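Local coordinates for protein FMN Adenylyltransferase (Candida glabrata, PDB 3FWK) that catalyses transfer of an adenylyl group from ATP to FMN, the last step in making the flavin cofactor FAD, at residues T233-H238 against E286-G291. Sequence-based numbering, arbitrary orientation.
Sequences TLPNPH and EDYYPG
Pro235 sets its CB squarely over one face of the Tyr288 ring, 3.5 Å from the ring centroid and only 1° off the ring normal. This is a CH-pi contact: a C-H of the aliphatic CB faces the electron-rich pi face of the tyrosine, an apolar contact of mainly dispersive character, and a centred approach leaves CB almost equally far from all six ring carbons. The two side chains cross at about a right angle, with Pro235 CG coming no nearer than 4.1 Å, to Tyr288 CE2. Because Tyr288 CG lies anti to its carbonyl carbon (chi1 -65°), the ring is carried across to the 233-238 segment. At the ring's edge, near its plane, the carbonyl of Asn236 places O 3.4 Å from Tyr288 CD1, where the faintly positive aromatic rim suits an oxygen; Pro237 CA meets the same edge more loosely.

Both segments belong to loop regions of this Rossmann-like protein, one following helix 202-212 and the other helix 275-282, with the contact centred about 19 Å from the centre of the chain, and no hydrogen bond joins them directly. Phe224 and Leu284 also touch Pro235, placing its rigid, apolar ring in buried surroundings. Asn236 suits the turn that follows: its OD1 accepts the backbone N-H of His238 through a lone pair in the carbonyl plane (2.9 Å from OD1 to His238 N), forming an Asx turn at the start of the 3-10 segment. The amide's other end, ND2, is hydrogen-bonded to Thr225 OG1 and Leu299 O, which fixes the rotation of this buried side chain.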
loop_
_atom_site.group_PDB
_atom_site.type_symbol
_atom_site.label_atom_id
_atom_site.label_comp_id
_atom_site.label_asym_id
_atom_site.label_seq_id
_atom_site.Cartn_x
_atom_site.Cartn_y
_atom_site.Cartn_z
ATOM N N THR A 233 4.842 13.830 -11.116
ATOM C CA THR A 233 4.890 12.383 -11.385
ATOM C C THR A 233 4.504 12.049 -12.794
ATOM O O THR A 233 3.488 12.495 -13.297
ATOM C CB THR A 233 3.951 11.634 -10.414
ATOM O OG1 THR A 233 4.305 11.993 -9.077
ATOM C CG2 THR A 233 4.082 10.153 -10.568
ATOM N N LEU A 234 5.296 11.203 -13.429
ATOM C CA LEU A 234 5.032 10.712 -14.783
ATOM C C LEU A 234 5.083 9.179 -14.744
ATOM O O LEU A 234 5.706 8.587 -13.857
ATOM C CB LEU A 234 6.114 11.207 -15.771
ATOM C CG LEU A 234 6.080 12.709 -16.011
ATOM C CD1 LEU A 234 7.324 13.141 -16.761
ATOM C CD2 LEU A 234 4.797 13.133 -16.786
ATOM N N PRO A 235 4.519 8.512 -15.756
ATOM C CA PRO A 235 4.784 7.081 -15.904
ATOM C C PRO A 235 6.296 6.868 -16.017
ATOM O O PRO A 235 7.034 7.732 -16.466
ATOM C CB PRO A 235 4.045 6.725 -17.216
ATOM C CG PRO A 235 2.964 7.768 -17.337
ATOM C CD PRO A 235 3.627 9.031 -16.815
ATOM N N ASN A 236 6.772 5.708 -15.571
ATOM C CA ASN A 236 8.196 5.519 -15.442
ATOM C C ASN A 236 8.857 5.376 -16.808
ATOM O O ASN A 236 8.477 4.508 -17.575
ATOM C CB ASN A 236 8.437 4.282 -14.576
ATOM C CG ASN A 236 9.872 4.169 -14.103
ATOM O OD1 ASN A 236 10.803 4.254 -14.892
ATOM N ND2 ASN A 236 10.054 3.969 -12.806
ATOM N N PRO A 237 9.888 6.198 -17.109
ATOM C CA PRO A 237 10.453 6.147 -18.469
ATOM C C PRO A 237 11.140 4.834 -18.749
ATOM O O PRO A 237 11.269 4.448 -19.915
ATOM C CB PRO A 237 11.455 7.330 -18.476
ATOM C CG PRO A 237 11.845 7.501 -16.995
ATOM C CD PRO A 237 10.507 7.236 -16.273
ATOM N N HIS A 238 11.560 4.098 -17.716
ATOM C CA HIS A 238 12.141 2.756 -17.915
ATOM C C HIS A 238 11.110 1.749 -18.402
ATOM O O HIS A 238 11.494 0.665 -18.850
ATOM C CB HIS A 238 12.810 2.275 -16.632
ATOM C CG HIS A 238 13.943 3.142 -16.213
ATOM N ND1 HIS A 238 15.215 3.015 -16.740
ATOM C CD2 HIS A 238 13.983 4.211 -15.382
ATOM C CE1 HIS A 238 15.992 3.954 -16.222
ATOM N NE2 HIS A 238 15.270 4.700 -15.406
ATOM N N GLU A 286 2.443 8.163 -25.712
ATOM C CA GLU A 286 3.422 7.090 -25.497
ATOM C C GLU A 286 2.727 6.011 -24.729
ATOM O O GLU A 286 1.775 6.297 -24.007
ATOM C CB GLU A 286 4.618 7.562 -24.675
ATOM C CG GLU A 286 5.489 8.612 -25.321
ATOM C CD GLU A 286 6.315 8.127 -26.523
ATOM O OE1 GLU A 286 6.512 6.897 -26.723
ATOM O OE2 GLU A 286 6.819 9.005 -27.272
ATOM N N ASP A 287 3.208 4.777 -24.855
ATOM C CA ASP A 287 2.604 3.726 -24.077
ATOM C C ASP A 287 3.642 3.103 -23.166
ATOM O O ASP A 287 4.852 3.188 -23.448
ATOM C CB ASP A 287 1.988 2.670 -24.988
ATOM C CG ASP A 287 0.971 1.781 -24.270
ATOM O OD1 ASP A 287 0.312 2.207 -23.315
ATOM O OD2 ASP A 287 0.809 0.633 -24.706
ATOM N N TYR A 288 3.172 2.532 -22.068
ATOM C CA TYR A 288 4.049 2.012 -21.025
ATOM C C TYR A 288 3.628 0.653 -20.594
ATOM O O TYR A 288 2.441 0.372 -20.558
ATOM C CB TYR A 288 3.999 2.937 -19.780
ATOM C CG TYR A 288 4.547 4.329 -20.038
ATOM C CD1 TYR A 288 5.870 4.646 -19.715
ATOM C CD2 TYR A 288 3.763 5.296 -20.681
ATOM C CE1 TYR A 288 6.398 5.894 -20.018
ATOM C CE2 TYR A 288 4.269 6.543 -20.975
ATOM C CZ TYR A 288 5.595 6.827 -20.668
ATOM O OH TYR A 288 6.132 8.058 -20.970
ATOM N N TYR A 289 4.590 -0.196 -20.249
ATOM C CA TYR A 289 4.264 -1.397 -19.491
ATOM C C TYR A 289 3.693 -0.997 -18.134
ATOM O O TYR A 289 4.046 0.067 -17.593
ATOM C CB TYR A 289 5.536 -2.194 -19.211
ATOM C CG TYR A 289 6.160 -2.827 -20.407
ATOM C CD1 TYR A 289 5.775 -4.128 -20.802
ATOM C CD2 TYR A 289 7.188 -2.193 -21.107
ATOM C CE1 TYR A 289 6.385 -4.750 -21.881
ATOM C CE2 TYR A 289 7.813 -2.827 -22.200
ATOM C CZ TYR A 289 7.391 -4.094 -22.569
ATOM O OH TYR A 289 7.993 -4.753 -23.633
ATOM N N PRO A 290 2.842 -1.832 -17.533
ATOM C CA PRO A 290 2.383 -1.512 -16.191
ATOM C C PRO A 290 3.520 -1.550 -15.189
ATOM O O PRO A 290 4.584 -2.146 -15.421
ATOM C CB PRO A 290 1.314 -2.584 -15.879
ATOM C CG PRO A 290 1.575 -3.663 -16.844
ATOM C CD PRO A 290 2.254 -3.072 -18.067
ATOM N N GLY A 291 3.285 -0.934 -14.036
ATOM C CA GLY A 291 4.334 -0.698 -13.052
ATOM C C GLY A 291 5.030 -1.942 -12.570
ATOM O O GLY A 291 6.211 -1.883 -12.197
#